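Local coordinates for protein GH127 beta-L-arabinofuranoside (Geobacillus stearothermophilus, PDB 4QK0) that probably hydrolyses beta-L-arabinofuranosides, releasing L-arabinose as a family 127 glycoside hydrolase, at residues 427-432 / 444-449; 451-456 / 479-484; 471-476 / 518-523. All coordinates share one frame; numbering follows the deposited sequence.

Interaction 1: 427-432 / 444-449; sequences YIYLQT and SDIQTE
Two beta sheets pack face to face here, as in a beta sandwich: strand 429-431 belongs to the mixed sheet and strand 444-450, part of the GH127 middle domain, to the antiparallel one, their short axes 8.9 Å apart and nearly aligned at 16°. Along the first segment, Ile428 contributes through both branches of its side chain. Ile428 CD1 comes within 4.1 Å of OG of Ser444, while its CG2 lies near the rim of one face of the next residue's ring. That ring, of Tyr429, carries most of the apolar contact. The Ile446 methyl CG2 sits almost on the ring normal of the opposite face, 3.7 Å from the Tyr429 ring centroid, a CH-pi contact, so the ring is held between two aliphatic branches. At its edge Tyr429 OH donates a 2.7 Å hydrogen bond to Ser444 OG, so two partners, Ser444 and Gln459, grip the hydroxyl of this buried residue. Gln431, with CG anti to the backbone N and the chain bent at chi2 (66°), brings its amide across to Thr448. Gln431 NE2 donates to Thr432 O close to the amide plane, which fixes the amide's rotation, while Gln431 OE1 accepts Thr448 OG1 on a lone pair at 2.7 Å.

Interaction 2: 451-456 / 479-484; sequences DGRSVK and GEFTLG
Arg453 and Phe481 cross obliquely, the planes of the guanidinium and the ring being 33° apart. The arginine starts out extended, CG anti to the backbone N, then bends at chi2 and chi3, so that its head turns over the beginning of strand 479-486. There Arg453 NH2 comes to 2.9 Å from Phe481 CD2, and the ring carbon lies at the edge of the guanidinium, in its plane. The arginine is poorly ordered, so this very short approach marks proximity rather than a well-defined bond. One guanidinium face rests on the backbone of Gly479, whose CA is 4.0 Å from Arg453 NH2; a beta carbon at that glycine would clash with Arg453 CZ. The two strands lie in the facing sheets of the sandwich-like middle domain, and their segments cross at -65° with axes 10.2 Å apart, so the backbones stay apart and side chains bridge most of the distance. Phe481, its CG in the crowded position between backbone N and carbonyl carbon (chi1 56°), points toward 451-456. Val455 meets it tip to tip, Val455 CG1 lying 4.0 Å from Phe481 CZ. Further in, the phenyl ring stacks with Trp520 and touches Val473 and Ile450, while Pro475 lies against both Arg453 and Val455.

Interaction 3: 471-476 / 518-523; sequences LTVSPE and RVWQQG
Val473 and Trp520 form the apolar centre of this contact, their side chains crossing obliquely. Both valine methyls reach the six-membered part of the indole: Val473 CG1 lies 3.8 Å from Trp520 CE3, and Val473 CG2 3.9 Å from Trp520 CZ3. Farther along the strand, Pro475 sets its CG 3.9 Å from Trp520 CB and 3.4 Å from the tryptophan carbonyl O, packing its ring against the backbone where the chain leaves strand 519-520. Gln522 leads away at first, but the bend at chi2 (75°) folds its amide back, putting Gln522 OE1 3.3 Å from Ser474 CB. An alanine in place of Val473 would remove both methyls from the indole and would probably loosen the packing of the buried Trp520. The second shell fixes the indole's position. Its NE1 donates to Phe481 O, while Arg518 CG sits over the rim of one indole face. Asp524 forms a salt bridge with Arg518 and also accepts from the Gln521 backbone N. The contact thus joins facing sheets of the middle domain's sandwich: strand 468-475 lies between 453-461 and 524-529 in the antiparallel sheet, whereas strand 519-520 pairs with 479-486 in the other.

From the N terminus, interaction 1 comes first, closing a short loop of 11 residues that contains strand 436-438. Interaction 2, spanning 22 residues, opens only after it has closed, yet the two meet through the hairpin of strands 444-450 and 453-461, where Thr448 O and Val455 N probably bond. Interactions 2 and 3 cross instead of nesting: 471-476 falls inside the loop closed by 479-484, and 518-523, which closes a loop of 41 residues, lies beyond it. Their centres are only 8 Å apart, with Lys456 O near Ser474 N at 2.8 Å in one sheet. Together, the three contacts stitch the antiparallel sheet, through three successive strands, to the mixed sheet containing 429-431, 479-486 and 519-520.

Interaction 1: 427-432 / 444-449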
ATOM      1  N   TYR A 427     -17.991 -26.725  18.267  1.00 31.27           N
ATOM      2  CA  TYR A 427     -18.618 -26.053  17.129  1.00 29.32           C
ATOM      3  C   TYR A 427     -19.312 -27.010  16.162  1.00 26.97           C
ATOM      4  O   TYR A 427     -19.951 -26.575  15.214  1.00 28.46           O
ATOM      5  CB  TYR A 427     -17.568 -25.191  16.344  1.00 28.93           C
ATOM      6  CG  TYR A 427     -16.977 -24.093  17.181  1.00 27.57           C
ATOM      7  CD1 TYR A 427     -16.004 -24.374  18.150  1.00 30.59           C
ATOM      8  CD2 TYR A 427     -17.422 -22.792  17.076  1.00 28.18           C
ATOM      9  CE1 TYR A 427     -15.476 -23.378  18.970  1.00 28.48           C
ATOM     10  CE2 TYR A 427     -16.903 -21.791  17.889  1.00 28.10           C
ATOM     11  CZ  TYR A 427     -15.923 -22.098  18.821  1.00 29.24           C
ATOM     12  OH  TYR A 427     -15.395 -21.124  19.615  1.00 28.95           O
ATOM     13  N   ILE A 428     -19.131 -28.298  16.329  1.00 27.73           N
ATOM     14  CA  ILE A 428     -19.655 -29.248  15.341  1.00 26.15           C
ATOM     15  C   ILE A 428     -21.187 -29.329  15.407  1.00 27.07           C
ATOM     16  O   ILE A 428     -21.842 -29.375  14.367  1.00 27.82           O
ATOM     17  CB  ILE A 428     -19.044 -30.635  15.566  1.00 28.45           C
ATOM     18  CG1 ILE A 428     -17.520 -30.569  15.412  1.00 31.65           C
ATOM     19  CG2 ILE A 428     -19.586 -31.647  14.570  1.00 28.54           C
ATOM     20  CD1 ILE A 428     -16.808 -31.815  15.853  1.00 31.36           C
ATOM     21  N   TYR A 429     -21.713 -29.421  16.627  1.00 28.03           N
ATOM     22  CA  TYR A 429     -23.157 -29.725  16.866  1.00 30.71           C
ATOM     23  C   TYR A 429     -23.788 -28.656  17.709  1.00 30.14           C
ATOM     24  O   TYR A 429     -23.104 -27.980  18.465  1.00 30.46           O
ATOM     25  CB  TYR A 429     -23.340 -31.084  17.597  1.00 29.46           C
ATOM     26  CG  TYR A 429     -22.701 -32.295  16.909  1.00 26.60           C
ATOM     27  CD1 TYR A 429     -23.316 -32.942  15.845  1.00 22.98           C
ATOM     28  CD2 TYR A 429     -21.497 -32.795  17.355  1.00 26.37           C
ATOM     29  CE1 TYR A 429     -22.719 -34.028  15.226  1.00 23.48           C
ATOM     30  CE2 TYR A 429     -20.907 -33.890  16.748  1.00 26.20           C
ATOM     31  CZ  TYR A 429     -21.514 -34.495  15.686  1.00 24.87           C
ATOM     32  OH  TYR A 429     -20.891 -35.599  15.088  1.00 27.49           O
ATOM     33  N   LEU A 430     -25.081 -28.466  17.553  1.00 33.01           N
ATOM     34  CA  LEU A 430     -25.856 -27.656  18.505  1.00 33.58           C
ATOM     35  C   LEU A 430     -27.158 -28.403  18.873  1.00 35.40           C
ATOM     36  O   LEU A 430     -27.991 -28.692  18.004  1.00 33.33           O
ATOM     37  CB  LEU A 430     -26.191 -26.295  17.924  1.00 33.79           C
ATOM     38  CG  LEU A 430     -27.050 -25.422  18.827  1.00 34.69           C
ATOM     39  CD1 LEU A 430     -26.291 -24.927  20.058  1.00 35.75           C
ATOM     40  CD2 LEU A 430     -27.603 -24.239  18.037  1.00 34.22           C
ATOM     41  N   GLN A 431     -27.319 -28.674  20.168  1.00 38.59           N
ATOM     42  CA  GLN A 431     -28.529 -29.279  20.709  1.00 42.16           C
ATOM     43  C   GLN A 431     -29.476 -28.174  21.096  1.00 39.50           C
ATOM     44  O   GLN A 431     -29.167 -27.333  21.909  1.00 42.41           O
ATOM     45  CB  GLN A 431     -28.250 -30.138  21.950  1.00 46.76           C
ATOM     46  CG  GLN A 431     -29.497 -30.798  22.541  1.00 49.39           C
ATOM     47  CD  GLN A 431     -30.051 -31.805  21.589  1.00 58.14           C
ATOM     48  OE1 GLN A 431     -29.440 -32.853  21.384  1.00 63.20           O
ATOM     49  NE2 GLN A 431     -31.176 -31.474  20.937  1.00 60.75           N
ATOM     50  N   THR A 432     -30.634 -28.183  20.478  1.00 39.94           N
ATOM     51  CA  THR A 432     -31.731 -27.318  20.825  1.00 42.81           C
ATOM     52  C   THR A 432     -32.929 -28.200  21.254  1.00 47.06           C
ATOM     53  O   THR A 432     -32.854 -29.432  21.146  1.00 43.31           O
ATOM     54  CB  THR A 432     -31.949 -26.471  19.576  1.00 44.90           C
ATOM     55  OG1 THR A 432     -31.359 -25.205  19.815  1.00 49.62           O
ATOM     56  CG2 THR A 432     -33.342 -26.307  19.194  1.00 41.37           C
ATOM     57  N   SER A 444     -16.555 -37.735  14.166  1.00 38.81           N
ATOM     58  CA  SER A 444     -16.822 -37.468  15.580  1.00 34.68           C
ATOM     59  C   SER A 444     -18.046 -38.218  16.091  1.00 32.78           C
ATOM     60  O   SER A 444     -18.815 -38.788  15.316  1.00 32.21           O
ATOM     61  CB  SER A 444     -17.109 -36.002  15.773  1.00 34.04           C
ATOM     62  OG  SER A 444     -18.225 -35.613  14.977  1.00 34.64           O
ATOM     63  N   ASP A 445     -18.213 -38.203  17.404  1.00 35.40           N
ATOM     64  CA  ASP A 445     -19.473 -38.604  17.979  1.00 38.89           C
ATOM     65  C   ASP A 445     -19.909 -37.749  19.138  1.00 37.07           C
ATOM     66  O   ASP A 445     -19.125 -37.018  19.769  1.00 36.04           O
ATOM     67  CB  ASP A 445     -19.529 -40.091  18.296  1.00 44.82           C
ATOM     68  CG  ASP A 445     -18.410 -40.537  19.163  1.00 48.92           C
ATOM     69  OD1 ASP A 445     -18.312 -39.994  20.275  1.00 66.00           O
ATOM     70  OD2 ASP A 445     -17.650 -41.416  18.730  1.00 54.83           O
ATOM     71  N   ILE A 446     -21.220 -37.759  19.324  1.00 35.35           N
ATOM     72  CA  ILE A 446     -21.844 -36.952  20.344  1.00 36.90           C
ATOM     73  C   ILE A 446     -22.879 -37.778  21.069  1.00 37.11           C
ATOM     74  O   ILE A 446     -23.604 -38.574  20.477  1.00 37.14           O
ATOM     75  CB  ILE A 446     -22.473 -35.675  19.793  1.00 36.16           C
ATOM     76  CG1 ILE A 446     -23.167 -34.919  20.917  1.00 36.38           C
ATOM     77  CG2 ILE A 446     -23.431 -35.980  18.646  1.00 38.12           C
ATOM     78  CD1 ILE A 446     -23.625 -33.541  20.535  1.00 38.28           C
ATOM     79  N   GLN A 447     -22.878 -37.591  22.373  1.00 42.26           N
ATOM     80  CA  GLN A 447     -23.802 -38.231  23.287  1.00 44.62           C
ATOM     81  C   GLN A 447     -24.636 -37.093  23.845  1.00 40.95           C
ATOM     82  O   GLN A 447     -24.119 -36.233  24.519  1.00 45.56           O
ATOM     83  CB  GLN A 447     -23.001 -38.915  24.411  1.00 48.40           C
ATOM     84  CG  GLN A 447     -23.856 -39.430  25.557  1.00 57.59           C
ATOM     85  CD  GLN A 447     -24.796 -40.514  25.090  1.00 61.12           C
ATOM     86  OE1 GLN A 447     -26.017 -40.343  25.135  1.00 71.52           O
ATOM     87  NE2 GLN A 447     -24.231 -41.625  24.588  1.00 60.88           N
ATOM     88  N   THR A 448     -25.919 -37.069  23.570  1.00 39.61           N
ATOM     89  CA  THR A 448     -26.715 -35.896  23.912  1.00 39.02           C
ATOM     90  C   THR A 448     -28.089 -36.351  24.390  1.00 46.44           C
ATOM     91  O   THR A 448     -28.369 -37.539  24.436  1.00 44.15           O
ATOM     92  CB  THR A 448     -26.775 -34.948  22.689  1.00 40.85           C
ATOM     93  OG1 THR A 448     -27.490 -33.734  22.985  1.00 44.90           O
ATOM     94  CG2 THR A 448     -27.405 -35.616  21.500  1.00 41.36           C
ATOM     95  N   GLU A 449     -28.948 -35.397  24.712  1.00 51.29           N
ATOM     96  CA  GLU A 449     -30.300 -35.687  25.166  1.00 55.81           C
ATOM     97  C   GLU A 449     -31.292 -34.930  24.315  1.00 53.94           C
ATOM     98  O   GLU A 449     -31.182 -33.706  24.129  1.00 56.48           O
ATOM     99  CB  GLU A 449     -30.456 -35.282  26.624  1.00 60.87           C
ATOM    100  CG  GLU A 449     -29.570 -36.090  27.557  1.00 61.58           C
ATOM    101  CD  GLU A 449     -30.359 -36.979  28.498  1.00 74.71           C
ATOM    102  OE1 GLU A 449     -31.436 -36.543  28.990  1.00 85.36           O
ATOM    103  OE2 GLU A 449     -29.899 -38.115  28.746  1.00 76.72           O
TER

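Interaction 2: 451-456 / 479-484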
ATOM      1  N   ASP A 451     -35.470 -34.620  23.748  1.00 76.27           N
ATOM      2  CA  ASP A 451     -36.793 -34.928  24.319  1.00 80.37           C
ATOM      3  C   ASP A 451     -36.612 -35.863  25.543  1.00 77.39           C
ATOM      4  O   ASP A 451     -37.268 -36.906  25.671  1.00 69.21           O
ATOM      5  CB  ASP A 451     -37.719 -35.529  23.225  1.00 88.61           C
ATOM      6  CG  ASP A 451     -39.158 -35.012  23.306  1.00 98.87           C
ATOM      7  OD1 ASP A 451     -39.337 -33.794  23.494  1.00102.31           O
ATOM      8  OD2 ASP A 451     -40.116 -35.811  23.158  1.00115.59           O
ATOM      9  N   GLY A 452     -35.683 -35.453  26.418  1.00 73.20           N
ATOM     10  CA  GLY A 452     -35.359 -36.149  27.667  1.00 65.99           C
ATOM     11  C   GLY A 452     -34.751 -37.524  27.515  1.00 64.90           C
ATOM     12  O   GLY A 452     -34.589 -38.247  28.482  1.00 57.40           O
ATOM     13  N   ARG A 453     -34.376 -37.876  26.299  1.00 70.46           N
ATOM     14  CA  ARG A 453     -33.877 -39.208  26.022  1.00 73.45           C
ATOM     15  C   ARG A 453     -32.442 -39.170  25.504  1.00 61.62           C
ATOM     16  O   ARG A 453     -32.056 -38.289  24.704  1.00 59.54           O
ATOM     17  CB  ARG A 453     -34.776 -39.816  24.962  1.00 90.57           C
ATOM     18  CG  ARG A 453     -34.439 -41.230  24.485  1.00 94.96           C
ATOM     19  CD  ARG A 453     -34.754 -41.312  23.017  1.00104.60           C
ATOM     20  NE  ARG A 453     -35.889 -40.405  22.861  1.00121.16           N
ATOM     21  CZ  ARG A 453     -36.100 -39.636  21.819  1.00126.03           C
ATOM     22  NH1 ARG A 453     -37.147 -38.802  21.781  1.00120.27           N
ATOM     23  NH2 ARG A 453     -35.254 -39.722  20.821  1.00138.87           N
ATOM     24  N   SER A 454     -31.688 -40.179  25.898  1.00 49.44           N
ATOM     25  CA  SER A 454     -30.317 -40.288  25.517  1.00 51.68           C
ATOM     26  C   SER A 454     -30.097 -40.764  24.063  1.00 48.36           C
ATOM     27  O   SER A 454     -30.646 -41.786  23.650  1.00 44.48           O
ATOM     28  CB  SER A 454     -29.629 -41.240  26.465  1.00 50.92           C
ATOM     29  OG  SER A 454     -28.362 -41.569  25.960  1.00 51.96           O
ATOM     30  N   VAL A 455     -29.299 -40.001  23.293  1.00 39.55           N
ATOM     31  CA  VAL A 455     -29.071 -40.301  21.869  1.00 38.48           C
ATOM     32  C   VAL A 455     -27.606 -40.179  21.503  1.00 38.05           C
ATOM     33  O   VAL A 455     -26.959 -39.182  21.817  1.00 34.15           O
ATOM     34  CB  VAL A 455     -29.853 -39.358  20.933  1.00 37.16           C
ATOM     35  CG1 VAL A 455     -29.669 -39.769  19.482  1.00 35.26           C
ATOM     36  CG2 VAL A 455     -31.318 -39.363  21.293  1.00 39.66           C
ATOM     37  N   LYS A 456     -27.113 -41.198  20.824  1.00 37.51           N
ATOM     38  CA  LYS A 456     -25.759 -41.254  20.386  1.00 40.84           C
ATOM     39  C   LYS A 456     -25.736 -41.045  18.859  1.00 41.25           C
ATOM     40  O   LYS A 456     -26.432 -41.720  18.092  1.00 35.14           O
ATOM     41  CB  LYS A 456     -25.156 -42.593  20.780  1.00 44.45           C
ATOM     42  CG  LYS A 456     -23.664 -42.559  20.996  1.00 57.69           C
ATOM     43  CD  LYS A 456     -22.932 -42.919  19.720  1.00 71.96           C
ATOM     44  CE  LYS A 456     -21.412 -42.852  19.879  1.00 78.96           C
ATOM     45  NZ  LYS A 456     -20.790 -44.165  20.227  1.00 78.68           N
ATOM     46  N   GLY A 479     -37.636 -43.092  19.006  1.00 32.25           N
ATOM     47  CA  GLY A 479     -38.320 -41.808  19.242  1.00 33.01           C
ATOM     48  C   GLY A 479     -38.209 -40.752  18.122  1.00 34.85           C
ATOM     49  O   GLY A 479     -37.285 -40.773  17.321  1.00 27.20           O
ATOM     50  N   GLU A 480     -39.214 -39.879  18.067  1.00 31.64           N
ATOM     51  CA  GLU A 480     -39.359 -38.887  17.060  1.00 36.94           C
ATOM     52  C   GLU A 480     -38.568 -37.652  17.487  1.00 36.40           C
ATOM     53  O   GLU A 480     -38.739 -37.151  18.582  1.00 39.68           O
ATOM     54  CB  GLU A 480     -40.825 -38.538  16.875  1.00 42.24           C
ATOM     55  CG  GLU A 480     -41.135 -37.601  15.724  1.00 47.94           C
ATOM     56  CD  GLU A 480     -42.582 -37.121  15.729  1.00 54.39           C
ATOM     57  OE1 GLU A 480     -43.355 -37.493  16.652  1.00 54.70           O
ATOM     58  OE2 GLU A 480     -42.938 -36.355  14.803  1.00 55.53           O
ATOM     59  N   PHE A 481     -37.664 -37.217  16.629  1.00 31.08           N
ATOM     60  CA  PHE A 481     -37.038 -35.926  16.786  1.00 31.05           C
ATOM     61  C   PHE A 481     -36.439 -35.471  15.444  1.00 29.66           C
ATOM     62  O   PHE A 481     -36.390 -36.237  14.445  1.00 25.84           O
ATOM     63  CB  PHE A 481     -35.981 -35.947  17.903  1.00 32.84           C
ATOM     64  CG  PHE A 481     -34.917 -36.997  17.720  1.00 37.50           C
ATOM     65  CD1 PHE A 481     -33.799 -36.770  16.963  1.00 38.21           C
ATOM     66  CD2 PHE A 481     -35.069 -38.250  18.302  1.00 43.96           C
ATOM     67  CE1 PHE A 481     -32.854 -37.777  16.767  1.00 39.55           C
ATOM     68  CE2 PHE A 481     -34.129 -39.272  18.118  1.00 43.13           C
ATOM     69  CZ  PHE A 481     -33.019 -39.025  17.344  1.00 40.20           C
ATOM     70  N   THR A 482     -35.997 -34.218  15.438  1.00 29.66           N
ATOM     71  CA  THR A 482     -35.491 -33.567  14.237  1.00 30.71           C
ATOM     72  C   THR A 482     -33.974 -33.474  14.243  1.00 33.53           C
ATOM     73  O   THR A 482     -33.346 -33.135  15.251  1.00 35.37           O
ATOM     74  CB  THR A 482     -36.089 -32.202  14.094  1.00 30.84           C
ATOM     75  OG1 THR A 482     -37.500 -32.345  14.086  1.00 29.60           O
ATOM     76  CG2 THR A 482     -35.619 -31.569  12.814  1.00 32.17           C
ATOM     77  N   LEU A 483     -33.398 -33.919  13.150  1.00 33.26           N
ATOM     78  CA  LEU A 483     -31.974 -33.759  12.871  1.00 33.72           C
ATOM     79  C   LEU A 483     -31.841 -32.666  11.838  1.00 31.02           C
ATOM     80  O   LEU A 483     -32.462 -32.759  10.759  1.00 28.35           O
ATOM     81  CB  LEU A 483     -31.426 -35.025  12.252  1.00 36.85           C
ATOM     82  CG  LEU A 483     -30.091 -35.445  12.755  1.00 45.39           C
ATOM     83  CD1 LEU A 483     -30.293 -35.879  14.214  1.00 53.95           C
ATOM     84  CD2 LEU A 483     -29.552 -36.569  11.890  1.00 45.87           C
ATOM     85  N   GLY A 484     -31.109 -31.608  12.185  1.00 31.04           N
ATOM     86  CA  GLY A 484     -30.900 -30.473  11.243  1.00 32.80           C
ATOM     87  C   GLY A 484     -29.519 -30.552  10.610  1.00 28.07           C
ATOM     88  O   GLY A 484     -28.542 -30.492  11.312  1.00 32.61           O
TER

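Interaction 3: 471-476 / 518-523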
ATOM      1  N   LEU A 471     -23.746 -40.790   8.901  1.00 37.54           N
ATOM      2  CA  LEU A 471     -24.245 -40.526  10.258  1.00 43.35           C
ATOM      3  C   LEU A 471     -25.039 -41.720  10.762  1.00 42.99           C
ATOM      4  O   LEU A 471     -26.003 -42.140  10.134  1.00 46.05           O
ATOM      5  CB  LEU A 471     -25.214 -39.353  10.275  1.00 44.44           C
ATOM      6  CG  LEU A 471     -24.676 -37.995   9.952  1.00 48.79           C
ATOM      7  CD1 LEU A 471     -25.821 -37.029   9.754  1.00 55.55           C
ATOM      8  CD2 LEU A 471     -23.841 -37.503  11.096  1.00 48.82           C
ATOM      9  N   THR A 472     -24.619 -42.245  11.883  1.00 41.35           N
ATOM     10  CA  THR A 472     -25.324 -43.309  12.551  1.00 43.19           C
ATOM     11  C   THR A 472     -26.015 -42.717  13.754  1.00 40.30           C
ATOM     12  O   THR A 472     -25.410 -42.019  14.560  1.00 40.34           O
ATOM     13  CB  THR A 472     -24.386 -44.436  12.984  1.00 46.52           C
ATOM     14  OG1 THR A 472     -23.656 -44.871  11.840  1.00 49.75           O
ATOM     15  CG2 THR A 472     -25.197 -45.619  13.489  1.00 51.85           C
ATOM     16  N   VAL A 473     -27.321 -42.925  13.802  1.00 38.89           N
ATOM     17  CA  VAL A 473     -28.147 -42.343  14.824  1.00 41.34           C
ATOM     18  C   VAL A 473     -28.654 -43.467  15.697  1.00 38.74           C
ATOM     19  O   VAL A 473     -29.445 -44.296  15.236  1.00 47.56           O
ATOM     20  CB  VAL A 473     -29.339 -41.563  14.204  1.00 42.34           C
ATOM     21  CG1 VAL A 473     -30.195 -40.932  15.298  1.00 39.50           C
ATOM     22  CG2 VAL A 473     -28.826 -40.476  13.255  1.00 40.52           C
ATOM     23  N   SER A 474     -28.289 -43.446  16.974  1.00 37.46           N
ATOM     24  CA  SER A 474     -28.731 -44.476  17.911  1.00 41.51           C
ATOM     25  C   SER A 474     -29.365 -43.951  19.175  1.00 37.39           C
ATOM     26  O   SER A 474     -28.686 -43.647  20.118  1.00 33.17           O
ATOM     27  CB  SER A 474     -27.536 -45.302  18.278  1.00 43.61           C
ATOM     28  OG  SER A 474     -27.011 -45.767  17.071  1.00 50.21           O
ATOM     29  N   PRO A 475     -30.695 -43.826  19.195  1.00 40.91           N
ATOM     30  CA  PRO A 475     -31.359 -43.439  20.432  1.00 38.37           C
ATOM     31  C   PRO A 475     -31.431 -44.635  21.391  1.00 45.68           C
ATOM     32  O   PRO A 475     -31.442 -45.783  20.953  1.00 36.74           O
ATOM     33  CB  PRO A 475     -32.737 -42.974  19.976  1.00 39.53           C
ATOM     34  CG  PRO A 475     -32.933 -43.488  18.617  1.00 37.06           C
ATOM     35  CD  PRO A 475     -31.640 -44.042  18.093  1.00 39.43           C
ATOM     36  N   GLU A 476     -31.414 -44.364  22.691  1.00 47.16           N
ATOM     37  CA  GLU A 476     -31.488 -45.426  23.702  1.00 51.89           C
ATOM     38  C   GLU A 476     -32.763 -46.273  23.472  1.00 47.90           C
ATOM     39  O   GLU A 476     -32.697 -47.480  23.372  1.00 50.48           O
ATOM     40  CB  GLU A 476     -31.493 -44.842  25.094  1.00 58.60           C
ATOM     41  CG  GLU A 476     -30.810 -45.742  26.108  1.00 72.47           C
ATOM     42  CD  GLU A 476     -31.191 -45.417  27.558  1.00 79.99           C
ATOM     43  OE1 GLU A 476     -31.502 -44.228  27.866  1.00 76.27           O
ATOM     44  OE2 GLU A 476     -31.173 -46.366  28.390  1.00 81.01           O
ATOM     45  N   ARG A 518     -38.533 -37.594  12.032  1.00 36.00           N
ATOM     46  CA  ARG A 518     -39.028 -38.948  11.866  1.00 34.95           C
ATOM     47  C   ARG A 518     -38.786 -39.683  13.191  1.00 36.74           C
ATOM     48  O   ARG A 518     -38.149 -39.139  14.131  1.00 32.31           O
ATOM     49  CB  ARG A 518     -38.269 -39.685  10.744  1.00 40.11           C
ATOM     50  CG  ARG A 518     -36.770 -39.907  11.010  1.00 42.87           C
ATOM     51  CD  ARG A 518     -36.034 -40.416   9.782  1.00 41.69           C
ATOM     52  NE  ARG A 518     -36.448 -41.783   9.437  1.00 45.24           N
ATOM     53  CZ  ARG A 518     -35.980 -42.894  10.010  1.00 44.49           C
ATOM     54  NH1 ARG A 518     -35.081 -42.831  10.978  1.00 44.64           N
ATOM     55  NH2 ARG A 518     -36.409 -44.074   9.611  1.00 42.21           N
ATOM     56  N   VAL A 519     -39.306 -40.902  13.271  1.00 31.97           N
ATOM     57  CA  VAL A 519     -39.013 -41.773  14.383  1.00 32.37           C
ATOM     58  C   VAL A 519     -37.682 -42.443  14.098  1.00 31.88           C
ATOM     59  O   VAL A 519     -37.578 -43.166  13.127  1.00 32.61           O
ATOM     60  CB  VAL A 519     -40.089 -42.897  14.554  1.00 32.24           C
ATOM     61  CG1 VAL A 519     -39.649 -43.890  15.612  1.00 32.73           C
ATOM     62  CG2 VAL A 519     -41.450 -42.317  14.874  1.00 30.65           C
ATOM     63  N   TRP A 520     -36.716 -42.245  14.979  1.00 31.03           N
ATOM     64  CA  TRP A 520     -35.394 -42.820  14.836  1.00 34.30           C
ATOM     65  C   TRP A 520     -35.283 -44.092  15.671  1.00 36.05           C
ATOM     66  O   TRP A 520     -35.725 -44.119  16.799  1.00 34.49           O
ATOM     67  CB  TRP A 520     -34.329 -41.828  15.327  1.00 32.78           C
ATOM     68  CG  TRP A 520     -34.323 -40.548  14.530  1.00 33.93           C
ATOM     69  CD1 TRP A 520     -35.009 -39.430  14.798  1.00 33.58           C
ATOM     70  CD2 TRP A 520     -33.639 -40.303  13.284  1.00 35.34           C
ATOM     71  NE1 TRP A 520     -34.819 -38.485  13.808  1.00 30.73           N
ATOM     72  CE2 TRP A 520     -33.971 -39.000  12.873  1.00 31.86           C
ATOM     73  CE3 TRP A 520     -32.766 -41.056  12.500  1.00 34.72           C
ATOM     74  CZ2 TRP A 520     -33.447 -38.420  11.726  1.00 30.18           C
ATOM     75  CZ3 TRP A 520     -32.263 -40.481  11.352  1.00 35.15           C
ATOM     76  CH2 TRP A 520     -32.617 -39.176  10.976  1.00 30.04           C
ATOM     77  N   GLN A 521     -34.692 -45.126  15.092  1.00 40.85           N
ATOM     78  CA  GLN A 521     -34.470 -46.434  15.713  1.00 41.97           C
ATOM     79  C   GLN A 521     -32.973 -46.639  15.783  1.00 42.92           C
ATOM     80  O   GLN A 521     -32.210 -46.141  14.936  1.00 40.74           O
ATOM     81  CB  GLN A 521     -34.994 -47.574  14.808  1.00 45.74           C
ATOM     82  CG  GLN A 521     -36.486 -47.590  14.419  1.00 53.42           C
ATOM     83  CD  GLN A 521     -37.426 -48.244  15.434  1.00 57.89           C
ATOM     84  OE1 GLN A 521     -38.637 -47.979  15.442  1.00 56.25           O
ATOM     85  NE2 GLN A 521     -36.887 -49.093  16.302  1.00 62.42           N
ATOM     86  N   GLN A 522     -32.558 -47.429  16.751  1.00 46.46           N
ATOM     87  CA  GLN A 522     -31.179 -47.903  16.900  1.00 48.75           C
ATOM     88  C   GLN A 522     -30.521 -48.331  15.578  1.00 45.80           C
ATOM     89  O   GLN A 522     -31.045 -49.166  14.870  1.00 46.87           O
ATOM     90  CB  GLN A 522     -31.204 -49.103  17.854  1.00 57.93           C
ATOM     91  CG  GLN A 522     -29.857 -49.710  18.208  1.00 60.71           C
ATOM     92  CD  GLN A 522     -29.100 -48.845  19.182  1.00 71.06           C
ATOM     93  OE1 GLN A 522     -27.958 -48.462  18.941  1.00 67.08           O
ATOM     94  NE2 GLN A 522     -29.735 -48.548  20.317  1.00 79.57           N
ATOM     95  N   GLY A 523     -29.357 -47.769  15.261  1.00 46.69           N
ATOM     96  CA  GLY A 523     -28.636 -48.161  14.049  1.00 45.01           C
ATOM     97  C   GLY A 523     -29.150 -47.525  12.764  1.00 41.75           C
ATOM     98  O   GLY A 523     -28.732 -47.894  11.684  1.00 44.67           O
TER